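Local coordinates for pectate lyase 47 (PDB 1VBL), which probably cleaves pectate by calcium-dependent beta-elimination, as a thermostable pectate lyase of polysaccharide lyase family 1, at residues V35-R38 with T39-I42; F82-D85 with P86-F90. All blocks are in the same frame, centred on the assembly; numbering follows the deposited sequence.

Interaction 1: residues V35-R38 with T39-I42; sequences VTNR and TELI
Glu40 OE1 is held by two donors of a single residue, Thr36 N at 2.7 Å and Thr36 OG1. The amide meets this oxygen nearly along its C-O axis, whereas the hydroxyl comes from above the carboxylate plane, 49° out of it. Glu40 reaches back over the start of its own helix because CG lies anti to the carbonyl carbon (chi1 -53°) and the chain then runs extended. Asn37 is the N-cap: Glu40 N points almost straight at Asn37 OD1, 2.9 Å away. In a classical capping box the glutamate would accept from the N-cap amide; here it takes that of Thr36, one residue earlier. Asn37 and Glu40 cross at about a right angle, and a water accepts from Asn37 ND2 and donates to Glu40 OE2, joining their ends. Further along, one face of the guanidinium of the extended Arg38 is met by Ile42 CD1, 3.1 Å from its plane and offset toward the rim. Arg38 NE is hydrogen-bonded to Arg125 O. Val35 CG2 packs on Leu41 CD1 at 4.2 Å. The contact turns the chain from strand 32-35 into helix 38-44, with Val35 and Leu41 both resting on Ile61 of the parallel strand 59-63.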
loop_
_atom_site.group_PDB
_atom_site.type_symbol
_atom_site.label_atom_id
_atom_site.label_comp_id
_atom_site.label_asym_id
_atom_site.label_seq_id
_atom_site.Cartn_x
_atom_site.Cartn_y
_atom_site.Cartn_z
ATOM N N VAL A 35 14.921 -18.264 -0.935
ATOM C CA VAL A 35 15.395 -17.514 -2.092
ATOM C C VAL A 35 16.257 -16.323 -1.704
ATOM O O VAL A 35 16.035 -15.693 -0.667
ATOM C CB VAL A 35 14.209 -17.038 -2.963
ATOM C CG1 VAL A 35 13.419 -18.245 -3.449
ATOM C CG2 VAL A 35 13.305 -16.101 -2.165
ATOM N N THR A 36 17.237 -16.017 -2.551
ATOM C CA THR A 36 18.160 -14.918 -2.292
ATOM C C THR A 36 18.269 -13.896 -3.429
ATOM O O THR A 36 19.007 -12.917 -3.315
ATOM C CB THR A 36 19.572 -15.465 -1.990
ATOM O OG1 THR A 36 20.076 -16.147 -3.145
ATOM C CG2 THR A 36 19.525 -16.445 -0.825
ATOM N N ASN A 37 17.546 -14.121 -4.523
ATOM C CA ASN A 37 17.573 -13.192 -5.649
ATOM C C ASN A 37 16.322 -13.319 -6.511
ATOM O O ASN A 37 15.519 -14.228 -6.319
ATOM C CB ASN A 37 18.830 -13.407 -6.505
ATOM C CG ASN A 37 18.903 -14.796 -7.102
ATOM O OD1 ASN A 37 17.979 -15.243 -7.778
ATOM N ND2 ASN A 37 20.015 -15.487 -6.863
ATOM N N ARG A 38 16.168 -12.406 -7.464
ATOM C CA ARG A 38 15.005 -12.390 -8.340
ATOM C C ARG A 38 14.714 -13.713 -9.032
ATOM O O ARG A 38 13.582 -14.194 -9.015
ATOM C CB ARG A 38 15.151 -11.290 -9.397
ATOM C CG ARG A 38 13.953 -11.190 -10.334
ATOM C CD ARG A 38 14.071 -10.015 -11.291
ATOM N NE ARG A 38 12.950 -9.983 -12.225
ATOM C CZ ARG A 38 12.742 -10.888 -13.177
ATOM N NH1 ARG A 38 13.587 -11.902 -13.331
ATOM N NH2 ARG A 38 11.684 -10.788 -13.968
ATOM N N THR A 39 15.732 -14.301 -9.652
ATOM C CA THR A 39 15.535 -15.562 -10.357
ATOM C C THR A 39 15.010 -16.666 -9.444
ATOM O O THR A 39 14.035 -17.336 -9.775
ATOM C CB THR A 39 16.843 -16.036 -11.021
ATOM O OG1 THR A 39 17.269 -15.058 -11.976
ATOM C CG2 THR A 39 16.628 -17.364 -11.727
ATOM N N GLU A 40 15.651 -16.851 -8.296
ATOM C CA GLU A 40 15.227 -17.889 -7.362
ATOM C C GLU A 40 13.802 -17.642 -6.878
ATOM O O GLU A 40 13.040 -18.584 -6.652
ATOM C CB GLU A 40 16.180 -17.949 -6.165
ATOM C CG GLU A 40 17.647 -18.095 -6.555
ATOM C CD GLU A 40 18.549 -18.361 -5.364
ATOM O OE1 GLU A 40 18.328 -17.837 -4.267
ATOM O OE2 GLU A 40 19.582 -19.166 -5.576
ATOM N N LEU A 41 13.442 -16.371 -6.724
ATOM C CA LEU A 41 12.103 -16.018 -6.270
ATOM C C LEU A 41 11.079 -16.431 -7.321
ATOM O O LEU A 41 10.085 -17.085 -7.006
ATOM C CB LEU A 41 12.007 -14.509 -6.007
ATOM C CG LEU A 41 10.627 -13.937 -5.658
ATOM C CD1 LEU A 41 10.057 -14.642 -4.435
ATOM C CD2 LEU A 41 10.750 -12.439 -5.397
ATOM N N ILE A 42 11.326 -16.053 -8.572
ATOM C CA ILE A 42 10.408 -16.398 -9.650
ATOM C C ILE A 42 10.347 -17.910 -9.868
ATOM O O ILE A 42 9.299 -18.453 -10.226
ATOM C CB ILE A 42 10.803 -15.677 -10.964
ATOM C CG1 ILE A 42 10.588 -14.168 -10.794
ATOM C CG2 ILE A 42 9.963 -16.199 -12.129
ATOM C CD1 ILE A 42 10.929 -13.344 -12.017
HETATM O O HOH W 1 20.804 -18.252 -7.836
#

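Interaction 2: residues F82-D85 with P86-F90; sequences FYKD and PHFDF
Asp85 and His87 meet in an Asx turn that is combined with a type I beta turn from Asp85 to Phe88. Their side chains cross obliquely, carboxylate and imidazole planes 38° apart, and Asp85 OD2 accepts from His87 N at 2.8 Å. The amide reaches that oxygen from above the carboxylate plane. With CG anti to the backbone N (chi1 -178°), the Asp85 side chain also crosses Pro86 at about a right angle, Asp85 CG 3.2 Å from Pro86 CD. The other oxygen, OD1, forms a salt bridge with Arg117 NE, so the group is gripped by both the turn and helix 110-126, and the positive charge probably stabilises its ionised form. The beta turn is closed by Phe88 N bonding to Asp85 O at 3.0 Å. Lys84 and Phe88 cross obliquely as well: Lys84 CG lies at the edge of the phenyl ring, near its plane, 3.8 Å from Phe88 CD1. That ring, buried, packs edge-to-face with Phe172. Just past the turn, Asp89 N-caps helix 90-97 through Ala92 N. A bend near the end of the lysine chain, chi3 77°, and a second just beyond it curl the ammonium back, where Lys84 NZ donates to Phe88 O at 3.0 Å, nearly in line with its C=O, and more weakly to Asp85 O at 3.4 Å.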
loop_
_atom_site.group_PDB
_atom_site.type_symbol
_atom_site.label_atom_id
_atom_site.label_comp_id
_atom_site.label_asym_id
_atom_site.label_seq_id
_atom_site.Cartn_x
_atom_site.Cartn_y
_atom_site.Cartn_z
ATOM N N PHE A 82 18.511 -0.011 -19.690
ATOM C CA PHE A 82 18.153 -1.396 -19.977
ATOM C C PHE A 82 16.707 -1.483 -20.469
ATOM O O PHE A 82 16.385 -2.259 -21.371
ATOM C CB PHE A 82 18.322 -2.231 -18.701
ATOM C CG PHE A 82 17.914 -3.668 -18.845
ATOM C CD1 PHE A 82 18.824 -4.626 -19.281
ATOM C CD2 PHE A 82 16.622 -4.070 -18.515
ATOM C CE1 PHE A 82 18.455 -5.970 -19.387
ATOM C CE2 PHE A 82 16.242 -5.408 -18.618
ATOM C CZ PHE A 82 17.160 -6.360 -19.052
ATOM N N TYR A 83 15.840 -0.671 -19.877
ATOM C CA TYR A 83 14.424 -0.678 -20.230
ATOM C C TYR A 83 14.009 0.270 -21.347
ATOM O O TYR A 83 12.984 0.056 -21.992
ATOM C CB TYR A 83 13.581 -0.328 -19.005
ATOM C CG TYR A 83 13.776 -1.229 -17.812
ATOM C CD1 TYR A 83 14.375 -0.750 -16.645
ATOM C CD2 TYR A 83 13.310 -2.542 -17.822
ATOM C CE1 TYR A 83 14.495 -1.556 -15.517
ATOM C CE2 TYR A 83 13.426 -3.356 -16.699
ATOM C CZ TYR A 83 14.016 -2.854 -15.551
ATOM O OH TYR A 83 14.113 -3.644 -14.434
ATOM N N LYS A 84 14.801 1.315 -21.564
ATOM C CA LYS A 84 14.482 2.342 -22.548
ATOM C C LYS A 84 14.213 1.899 -23.986
ATOM O O LYS A 84 15.029 1.217 -24.613
ATOM C CB LYS A 84 15.578 3.414 -22.548
ATOM C CG LYS A 84 15.183 4.698 -23.267
ATOM C CD LYS A 84 16.294 5.741 -23.241
ATOM C CE LYS A 84 17.397 5.427 -24.243
ATOM N NZ LYS A 84 16.887 5.408 -25.649
ATOM N N ASP A 85 13.054 2.304 -24.496
ATOM C CA ASP A 85 12.655 2.004 -25.869
ATOM C C ASP A 85 13.577 2.821 -26.785
ATOM O O ASP A 85 13.979 3.930 -26.437
ATOM C CB ASP A 85 11.198 2.432 -26.088
ATOM C CG ASP A 85 10.692 2.116 -27.483
ATOM O OD1 ASP A 85 10.252 0.968 -27.718
ATOM O OD2 ASP A 85 10.739 3.019 -28.347
ATOM N N PRO A 86 13.916 2.285 -27.966
ATOM C CA PRO A 86 14.794 2.989 -28.913
ATOM C C PRO A 86 14.245 4.357 -29.328
ATOM O O PRO A 86 15.000 5.257 -29.701
ATOM C CB PRO A 86 14.860 2.034 -30.107
ATOM C CG PRO A 86 14.571 0.698 -29.508
ATOM C CD PRO A 86 13.489 0.987 -28.511
ATOM N N HIS A 87 12.926 4.499 -29.267
ATOM C CA HIS A 87 12.269 5.738 -29.665
ATOM C C HIS A 87 11.977 6.668 -28.497
ATOM O O HIS A 87 11.280 7.672 -28.657
ATOM C CB HIS A 87 10.964 5.420 -30.396
ATOM C CG HIS A 87 11.149 4.573 -31.618
ATOM N ND1 HIS A 87 11.814 5.021 -32.737
ATOM C CD2 HIS A 87 10.770 3.301 -31.885
ATOM C CE1 HIS A 87 11.836 4.061 -33.646
ATOM N NE2 HIS A 87 11.211 3.007 -33.154
ATOM N N PHE A 88 12.503 6.338 -27.324
ATOM C CA PHE A 88 12.279 7.182 -26.164
ATOM C C PHE A 88 13.532 7.902 -25.701
ATOM O O PHE A 88 14.625 7.339 -25.691
ATOM C CB PHE A 88 11.714 6.371 -24.997
ATOM C CG PHE A 88 11.502 7.184 -23.748
ATOM C CD1 PHE A 88 12.507 7.298 -22.792
ATOM C CD2 PHE A 88 10.307 7.870 -23.550
ATOM C CE1 PHE A 88 12.326 8.084 -21.652
ATOM C CE2 PHE A 88 10.115 8.658 -22.416
ATOM C CZ PHE A 88 11.127 8.766 -21.466
ATOM N N ASP A 89 13.352 9.163 -25.324
ATOM C CA ASP A 89 14.428 10.000 -24.812
ATOM C C ASP A 89 13.787 10.949 -23.808
ATOM O O ASP A 89 12.882 11.707 -24.156
ATOM C CB ASP A 89 15.094 10.791 -25.937
ATOM C CG ASP A 89 16.173 11.731 -25.424
ATOM O OD1 ASP A 89 15.841 12.870 -25.032
ATOM O OD2 ASP A 89 17.353 11.321 -25.396
ATOM N N PHE A 90 14.253 10.892 -22.564
ATOM C CA PHE A 90 13.703 11.724 -21.499
ATOM C C PHE A 90 13.667 13.207 -21.849
ATOM O O PHE A 90 12.624 13.850 -21.734
ATOM C CB PHE A 90 14.500 11.527 -20.205
ATOM C CG PHE A 90 13.848 12.140 -18.997
ATOM C CD1 PHE A 90 14.589 12.905 -18.102
ATOM C CD2 PHE A 90 12.493 11.949 -18.751
ATOM C CE1 PHE A 90 13.987 13.471 -16.983
ATOM C CE2 PHE A 90 11.883 12.509 -17.632
ATOM C CZ PHE A 90 12.633 13.273 -16.746
#

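Overall arrangement
From the N terminus the chain leaves strand 32-35, an edge of the parallel beta-helix, and interaction 1 starts helix 38-44. After strands 59-63 and 66-68 it passes out to helix 80-83, where interaction 2 makes the surface turn leading to helix 90-97. The two are local and in series, neither nested nor crossed; their centres lie 27 Å apart and their nearest atoms about 7 Å. Helix 110-126, which follows both, relates them: residues 35-38 reach Arg125, which Tyr83 also touches, while Asp85 meets Ala114, Arg117 and Ser118 nearer the helix's start. Both contacts stand away from the calcium ligands Asp190, Asp229 and Asp233.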